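Local coordinates for aminopeptidase N family protein (Idiomarina loihiensis L2TR, PDB 4FGM) that probably acts as a zinc-dependent aminopeptidase of the M61 family, removing residues from the amino ends of peptides, at residues E176-L187 with T201-I212. Residues are numbered along the deposited sequence; the frame is centred on the assembly and turned at random.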
ATOM      1  N   GLU A 176     -16.154  15.869   4.828  1.00 47.73           N
ATOM      2  CA  GLU A 176     -16.005  17.081   4.033  1.00 45.11           C
ATOM      3  C   GLU A 176     -16.096  16.710   2.553  1.00 49.15           C
ATOM      4  O   GLU A 176     -15.246  15.995   2.020  1.00 46.90           O
ATOM      5  CB  GLU A 176     -14.651  17.736   4.314  1.00 45.71           C
ATOM      6  CG  GLU A 176     -14.455  19.102   3.666  1.00 55.69           C
ATOM      7  CD  GLU A 176     -15.147  20.221   4.425  1.00 69.58           C
ATOM      8  OE1 GLU A 176     -16.396  20.256   4.442  1.00 79.66           O
ATOM      9  OE2 GLU A 176     -14.435  21.067   5.009  1.00 71.00           O
ATOM     10  N   GLU A 177     -17.135  17.210   1.899  1.00 51.35           N
ATOM     11  CA  GLU A 177     -17.363  16.938   0.492  1.00 55.46           C
ATOM     12  C   GLU A 177     -16.681  17.951  -0.422  1.00 49.66           C
ATOM     13  O   GLU A 177     -16.428  19.083  -0.031  1.00 51.51           O
ATOM     14  CB  GLU A 177     -18.869  16.928   0.223  1.00 63.26           C
ATOM     15  CG  GLU A 177     -19.424  15.568  -0.143  1.00 78.43           C
ATOM     16  CD  GLU A 177     -20.635  15.189   0.682  1.00 90.37           C
ATOM     17  OE1 GLU A 177     -21.539  16.037   0.836  1.00 95.10           O
ATOM     18  OE2 GLU A 177     -20.685  14.041   1.171  1.00 93.04           O
ATOM     19  N   PHE A 178     -16.362  17.521  -1.635  1.00 42.43           N
ATOM     20  CA  PHE A 178     -15.753  18.401  -2.623  1.00 44.94           C
ATOM     21  C   PHE A 178     -15.984  17.847  -4.022  1.00 43.57           C
ATOM     22  O   PHE A 178     -16.428  16.709  -4.172  1.00 42.68           O
ATOM     23  CB  PHE A 178     -14.252  18.585  -2.357  1.00 50.58           C
ATOM     24  CG  PHE A 178     -13.432  17.323  -2.445  1.00 49.57           C
ATOM     25  CD1 PHE A 178     -13.370  16.436  -1.375  1.00 46.47           C
ATOM     26  CD2 PHE A 178     -12.673  17.053  -3.582  1.00 50.63           C
ATOM     27  CE1 PHE A 178     -12.541  15.315  -1.422  1.00 45.95           C
ATOM     28  CE2 PHE A 178     -11.838  15.932  -3.642  1.00 49.94           C
ATOM     29  CZ  PHE A 178     -11.777  15.058  -2.564  1.00 44.16           C
ATOM     30  N   ILE A 179     -15.702  18.637  -5.052  1.00 48.37           N
ATOM     31  CA  ILE A 179     -15.919  18.137  -6.402  1.00 53.75           C
ATOM     32  C   ILE A 179     -14.706  18.283  -7.308  1.00 54.04           C
ATOM     33  O   ILE A 179     -13.954  19.251  -7.229  1.00 53.13           O
ATOM     34  CB  ILE A 179     -17.154  18.815  -7.078  1.00 68.30           C
ATOM     35  CG1 ILE A 179     -16.764  20.158  -7.690  1.00 79.00           C
ATOM     36  CG2 ILE A 179     -18.273  19.015  -6.057  1.00 61.92           C
ATOM     37  CD1 ILE A 179     -16.614  20.107  -9.205  1.00 88.39           C
ATOM     38  N   ALA A 180     -14.516  17.286  -8.158  1.00 52.26           N
ATOM     39  CA  ALA A 180     -13.427  17.286  -9.113  1.00 50.55           C
ATOM     40  C   ALA A 180     -14.080  16.918 -10.442  1.00 52.63           C
ATOM     41  O   ALA A 180     -14.658  15.834 -10.577  1.00 53.27           O
ATOM     42  CB  ALA A 180     -12.373  16.253  -8.718  1.00 47.12           C
ATOM     43  N   HIS A 181     -14.002  17.829 -11.410  1.00 55.29           N
ATOM     44  CA  HIS A 181     -14.602  17.625 -12.724  1.00 59.37           C
ATOM     45  C   HIS A 181     -16.041  17.141 -12.637  1.00 56.08           C
ATOM     46  O   HIS A 181     -16.400  16.125 -13.228  1.00 61.19           O
ATOM     47  CB  HIS A 181     -13.779  16.637 -13.548  1.00 72.54           C
ATOM     48  CG  HIS A 181     -12.509  17.214 -14.078  1.00 87.76           C
ATOM     49  ND1 HIS A 181     -12.155  18.535 -13.886  1.00 93.98           N
ATOM     50  CD2 HIS A 181     -11.507  16.661 -14.800  1.00 91.94           C
ATOM     51  CE1 HIS A 181     -10.993  18.766 -14.465  1.00 96.71           C
ATOM     52  NE2 HIS A 181     -10.577  17.645 -15.029  1.00 96.05           N
ATOM     53  N   GLY A 182     -16.858  17.874 -11.888  1.00 50.23           N
ATOM     54  CA  GLY A 182     -18.258  17.529 -11.747  1.00 47.93           C
ATOM     55  C   GLY A 182     -18.579  16.250 -10.997  1.00 52.14           C
ATOM     56  O   GLY A 182     -19.738  15.849 -10.931  1.00 51.16           O
ATOM     57  N   ILE A 183     -17.572  15.597 -10.432  1.00 50.67           N
ATOM     58  CA  ILE A 183     -17.822  14.368  -9.692  1.00 51.67           C
ATOM     59  C   ILE A 183     -17.734  14.622  -8.186  1.00 51.41           C
ATOM     60  O   ILE A 183     -16.852  15.350  -7.722  1.00 56.03           O
ATOM     61  CB  ILE A 183     -16.827  13.258 -10.114  1.00 46.93           C
ATOM     62  CG1 ILE A 183     -17.008  12.957 -11.607  1.00 40.11           C
ATOM     63  CG2 ILE A 183     -17.060  11.991  -9.286  1.00 45.65           C
ATOM     64  CD1 ILE A 183     -16.211  11.755 -12.117  1.00 40.80           C
ATOM     65  N   LYS A 184     -18.663  14.046  -7.427  1.00 48.90           N
ATOM     66  CA  LYS A 184     -18.662  14.230  -5.976  1.00 50.82           C
ATOM     67  C   LYS A 184     -17.621  13.359  -5.286  1.00 48.68           C
ATOM     68  O   LYS A 184     -17.500  12.169  -5.570  1.00 43.79           O
ATOM     69  CB  LYS A 184     -20.035  13.920  -5.377  1.00 54.93           C
ATOM     70  CG  LYS A 184     -21.127  14.895  -5.767  1.00 71.01           C
ATOM     71  CD  LYS A 184     -22.313  14.790  -4.825  1.00 77.83           C
ATOM     72  CE  LYS A 184     -23.472  15.629  -5.325  1.00 81.53           C
ATOM     73  NZ  LYS A 184     -23.027  17.002  -5.683  1.00 82.87           N
ATOM     74  N   HIS A 185     -16.873  13.976  -4.376  1.00 46.57           N
ATOM     75  CA  HIS A 185     -15.838  13.298  -3.606  1.00 44.42           C
ATOM     76  C   HIS A 185     -16.055  13.575  -2.125  1.00 42.92           C
ATOM     77  O   HIS A 185     -16.681  14.569  -1.752  1.00 42.53           O
ATOM     78  CB  HIS A 185     -14.445  13.800  -4.005  1.00 37.59           C
ATOM     79  CG  HIS A 185     -13.977  13.310  -5.339  1.00 47.14           C
ATOM     80  ND1 HIS A 185     -14.528  13.739  -6.530  1.00 48.30           N
ATOM     81  CD2 HIS A 185     -13.001  12.432  -5.672  1.00 49.48           C
ATOM     82  CE1 HIS A 185     -13.907  13.149  -7.537  1.00 47.90           C
ATOM     83  NE2 HIS A 185     -12.976  12.351  -7.045  1.00 48.63           N
ATOM     84  N   SER A 186     -15.525  12.695  -1.285  1.00 43.14           N
ATOM     85  CA  SER A 186     -15.651  12.841   0.161  1.00 43.35           C
ATOM     86  C   SER A 186     -14.379  12.447   0.890  1.00 42.00           C
ATOM     87  O   SER A 186     -13.710  11.475   0.529  1.00 40.28           O
ATOM     88  CB  SER A 186     -16.790  11.968   0.703  1.00 41.87           C
ATOM     89  OG  SER A 186     -18.051  12.404   0.238  1.00 60.66           O
ATOM     90  N   LEU A 187     -14.044  13.226   1.909  1.00 41.26           N
ATOM     91  CA  LEU A 187     -12.910  12.921   2.750  1.00 39.01           C
ATOM     92  C   LEU A 187     -13.595  12.602   4.065  1.00 41.15           C
ATOM     93  O   LEU A 187     -14.322  13.437   4.604  1.00 41.16           O
ATOM     94  CB  LEU A 187     -11.983  14.122   2.931  1.00 36.57           C
ATOM     95  CG  LEU A 187     -10.915  13.856   4.010  1.00 36.22           C
ATOM     96  CD1 LEU A 187     -10.050  12.660   3.609  1.00 34.48           C
ATOM     97  CD2 LEU A 187     -10.062  15.088   4.217  1.00 36.71           C
ATOM     98  N   THR A 201      -9.017  19.077   1.589  1.00 38.74           N
ATOM     99  CA  THR A 201      -9.995  18.787   0.565  1.00 48.54           C
ATOM    100  C   THR A 201      -9.691  19.576  -0.707  1.00 48.62           C
ATOM    101  O   THR A 201      -9.828  19.060  -1.819  1.00 50.31           O
ATOM    102  CB  THR A 201     -11.403  19.091   1.116  1.00 51.34           C
ATOM    103  OG1 THR A 201     -12.089  17.852   1.340  1.00 57.91           O
ATOM    104  CG2 THR A 201     -12.188  19.977   0.188  1.00 55.58           C
ATOM    105  N   ALA A 202      -9.262  20.822  -0.538  1.00 44.47           N
ATOM    106  CA  ALA A 202      -8.915  21.663  -1.676  1.00 44.11           C
ATOM    107  C   ALA A 202      -7.724  21.047  -2.410  1.00 47.64           C
ATOM    108  O   ALA A 202      -7.684  21.046  -3.643  1.00 49.41           O
ATOM    109  CB  ALA A 202      -8.576  23.071  -1.210  1.00 39.18           C
ATOM    110  N   ASP A 203      -6.749  20.523  -1.663  1.00 41.03           N
ATOM    111  CA  ASP A 203      -5.599  19.896  -2.307  1.00 45.25           C
ATOM    112  C   ASP A 203      -6.000  18.585  -2.992  1.00 46.53           C
ATOM    113  O   ASP A 203      -5.515  18.280  -4.089  1.00 46.40           O
ATOM    114  CB  ASP A 203      -4.472  19.634  -1.300  1.00 41.99           C
ATOM    115  CG  ASP A 203      -3.777  20.909  -0.860  1.00 50.56           C
ATOM    116  OD1 ASP A 203      -3.820  21.899  -1.623  1.00 54.34           O
ATOM    117  OD2 ASP A 203      -3.178  20.918   0.238  1.00 52.35           O
ATOM    118  N   LEU A 204      -6.882  17.811  -2.355  1.00 35.59           N
ATOM    119  CA  LEU A 204      -7.320  16.555  -2.953  1.00 40.61           C
ATOM    120  C   LEU A 204      -8.050  16.836  -4.270  1.00 44.26           C
ATOM    121  O   LEU A 204      -7.906  16.085  -5.247  1.00 40.97           O
ATOM    122  CB  LEU A 204      -8.226  15.775  -1.992  1.00 39.26           C
ATOM    123  CG  LEU A 204      -7.533  15.171  -0.758  1.00 45.64           C
ATOM    124  CD1 LEU A 204      -8.557  14.448   0.125  1.00 41.40           C
ATOM    125  CD2 LEU A 204      -6.432  14.200  -1.213  1.00 41.10           C
ATOM    126  N   ALA A 205      -8.819  17.923  -4.298  1.00 43.72           N
ATOM    127  CA  ALA A 205      -9.548  18.300  -5.504  1.00 45.87           C
ATOM    128  C   ALA A 205      -8.547  18.501  -6.639  1.00 46.19           C
ATOM    129  O   ALA A 205      -8.780  18.060  -7.764  1.00 48.85           O
ATOM    130  CB  ALA A 205     -10.346  19.582  -5.274  1.00 39.61           C
ATOM    131  N   LYS A 206      -7.433  19.164  -6.340  1.00 40.02           N
ATOM    132  CA  LYS A 206      -6.406  19.398  -7.346  1.00 47.51           C
ATOM    133  C   LYS A 206      -5.808  18.083  -7.822  1.00 51.28           C
ATOM    134  O   LYS A 206      -5.749  17.818  -9.027  1.00 49.96           O
ATOM    135  CB  LYS A 206      -5.299  20.315  -6.799  1.00 43.55           C
ATOM    136  CG  LYS A 206      -5.560  21.790  -7.051  1.00 50.17           C
ATOM    137  CD  LYS A 206      -4.331  22.659  -6.797  1.00 61.52           C
ATOM    138  CE  LYS A 206      -4.187  23.037  -5.332  1.00 63.89           C
ATOM    139  NZ  LYS A 206      -3.026  23.951  -5.119  1.00 70.98           N
ATOM    140  N   ILE A 207      -5.364  17.259  -6.880  1.00 47.86           N
ATOM    141  CA  ILE A 207      -4.785  15.974  -7.235  1.00 48.93           C
ATOM    142  C   ILE A 207      -5.769  15.158  -8.078  1.00 49.41           C
ATOM    143  O   ILE A 207      -5.414  14.641  -9.142  1.00 49.52           O
ATOM    144  CB  ILE A 207      -4.415  15.173  -5.975  1.00 47.86           C
ATOM    145  CG1 ILE A 207      -3.307  15.904  -5.210  1.00 49.15           C
ATOM    146  CG2 ILE A 207      -3.987  13.770  -6.353  1.00 41.19           C
ATOM    147  CD1 ILE A 207      -3.054  15.363  -3.820  1.00 43.14           C
ATOM    148  N   CYS A 208      -7.007  15.057  -7.604  1.00 48.98           N
ATOM    149  CA  CYS A 208      -8.037  14.295  -8.305  1.00 51.11           C
ATOM    150  C   CYS A 208      -8.353  14.804  -9.711  1.00 52.37           C
ATOM    151  O   CYS A 208      -8.489  14.010 -10.645  1.00 48.37           O
ATOM    152  CB  CYS A 208      -9.316  14.253  -7.467  1.00 47.03           C
ATOM    153  SG  CYS A 208      -9.164  13.229  -5.986  1.00 49.66           S
ATOM    154  N   GLU A 209      -8.484  16.118  -9.868  1.00 54.36           N
ATOM    155  CA  GLU A 209      -8.766  16.663 -11.186  1.00 58.83           C
ATOM    156  C   GLU A 209      -7.613  16.335 -12.125  1.00 54.90           C
ATOM    157  O   GLU A 209      -7.829  15.967 -13.280  1.00 52.47           O
ATOM    158  CB  GLU A 209      -9.009  18.171 -11.110  1.00 61.25           C
ATOM    159  CG  GLU A 209     -10.417  18.491 -10.632  1.00 70.06           C
ATOM    160  CD  GLU A 209     -10.683  19.972 -10.463  1.00 79.41           C
ATOM    161  OE1 GLU A 209      -9.855  20.659  -9.822  1.00 84.86           O
ATOM    162  OE2 GLU A 209     -11.734  20.443 -10.951  1.00 78.02           O
ATOM    163  N   THR A 210      -6.388  16.441 -11.623  1.00 46.52           N
ATOM    164  CA  THR A 210      -5.223  16.119 -12.436  1.00 41.67           C
ATOM    165  C   THR A 210      -5.317  14.685 -12.945  1.00 46.97           C
ATOM    166  O   THR A 210      -5.010  14.407 -14.101  1.00 53.75           O
ATOM    167  CB  THR A 210      -3.926  16.287 -11.628  1.00 40.59           C
ATOM    168  OG1 THR A 210      -3.732  17.673 -11.336  1.00 46.76           O
ATOM    169  CG2 THR A 210      -2.738  15.772 -12.395  1.00 34.53           C
ATOM    170  N   GLN A 211      -5.759  13.770 -12.093  1.00 45.71           N
ATOM    171  CA  GLN A 211      -5.859  12.378 -12.510  1.00 46.96           C
ATOM    172  C   GLN A 211      -6.990  12.133 -13.512  1.00 49.55           C
ATOM    173  O   GLN A 211      -6.790  11.450 -14.525  1.00 47.91           O
ATOM    174  CB  GLN A 211      -5.985  11.467 -11.282  1.00 40.33           C
ATOM    175  CG  GLN A 211      -4.699  11.476 -10.434  1.00 44.82           C
ATOM    176  CD  GLN A 211      -4.546  10.269  -9.520  1.00 49.33           C
ATOM    177  OE1 GLN A 211      -4.889   9.144  -9.892  1.00 50.91           O
ATOM    178  NE2 GLN A 211      -4.002  10.496  -8.324  1.00 45.08           N
ATOM    179  N   ILE A 212      -8.167  12.696 -13.247  1.00 48.66           N
ATOM    180  CA  ILE A 212      -9.290  12.536 -14.160  1.00 52.75           C
ATOM    181  C   ILE A 212      -8.926  13.135 -15.524  1.00 53.54           C
ATOM    182  O   ILE A 212      -9.265  12.572 -16.563  1.00 54.10           O
ATOM    183  CB  ILE A 212     -10.555  13.222 -13.617  1.00 50.97           C
ATOM    184  CG1 ILE A 212     -11.010  12.523 -12.337  1.00 47.27           C
ATOM    185  CG2 ILE A 212     -11.655  13.167 -14.656  1.00 46.68           C
ATOM    186  CD1 ILE A 212     -12.068  13.286 -11.557  1.00 47.60           C
TER
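The Phe178 ring is wedged between its hairpin neighbour His185 and Thr201, Leu204 and Ala205 of the helix. The backbone oxygen of Thr201 sits over one face and CB of His185 over the other; CZ comes 3.7 Å from CB of Leu204, and CD2 3.8 Å from CB of Ala205. With CG set between the backbone N and carbonyl carbon (chi1 62°), the ring projects off the strand toward the helix, and its CD1 meets OG1 of Thr201 (3.3 Å). Replacing Phe178 by alanine is likely to open a gap between His185 and the 201-205 part of the helix, leaving Leu204 and Ala205 without their aromatic neighbour. Farther along, Ala180 CB packs 3.9 Å from Cys208 CB, while Cys208 SG approaches the His185 ring obliquely.

The hairpin, closed by a type I' turn from Ala180 to Ile183, borders a five-stranded mixed sheet; helix 197-215 is the crossover of the beta-alpha-beta unit linking strands 183-190 and 222-230, and Tyr275, on the helix bearing zinc ligands His273 and His277, hydrogen-bonds His185 NE2.

At the turn, His181 is met by Glu209 and Ile212. Glu209 CG makes a CH-pi contact over a ring face, 4.0 Å from the centroid, and the extended chain carries OE2 to a weak but fairly straight bond from His181 N (3.5 Å, 164°). Ile212 CG2 meets the ring edge at CD2, and Ser213 OG bonds NE2.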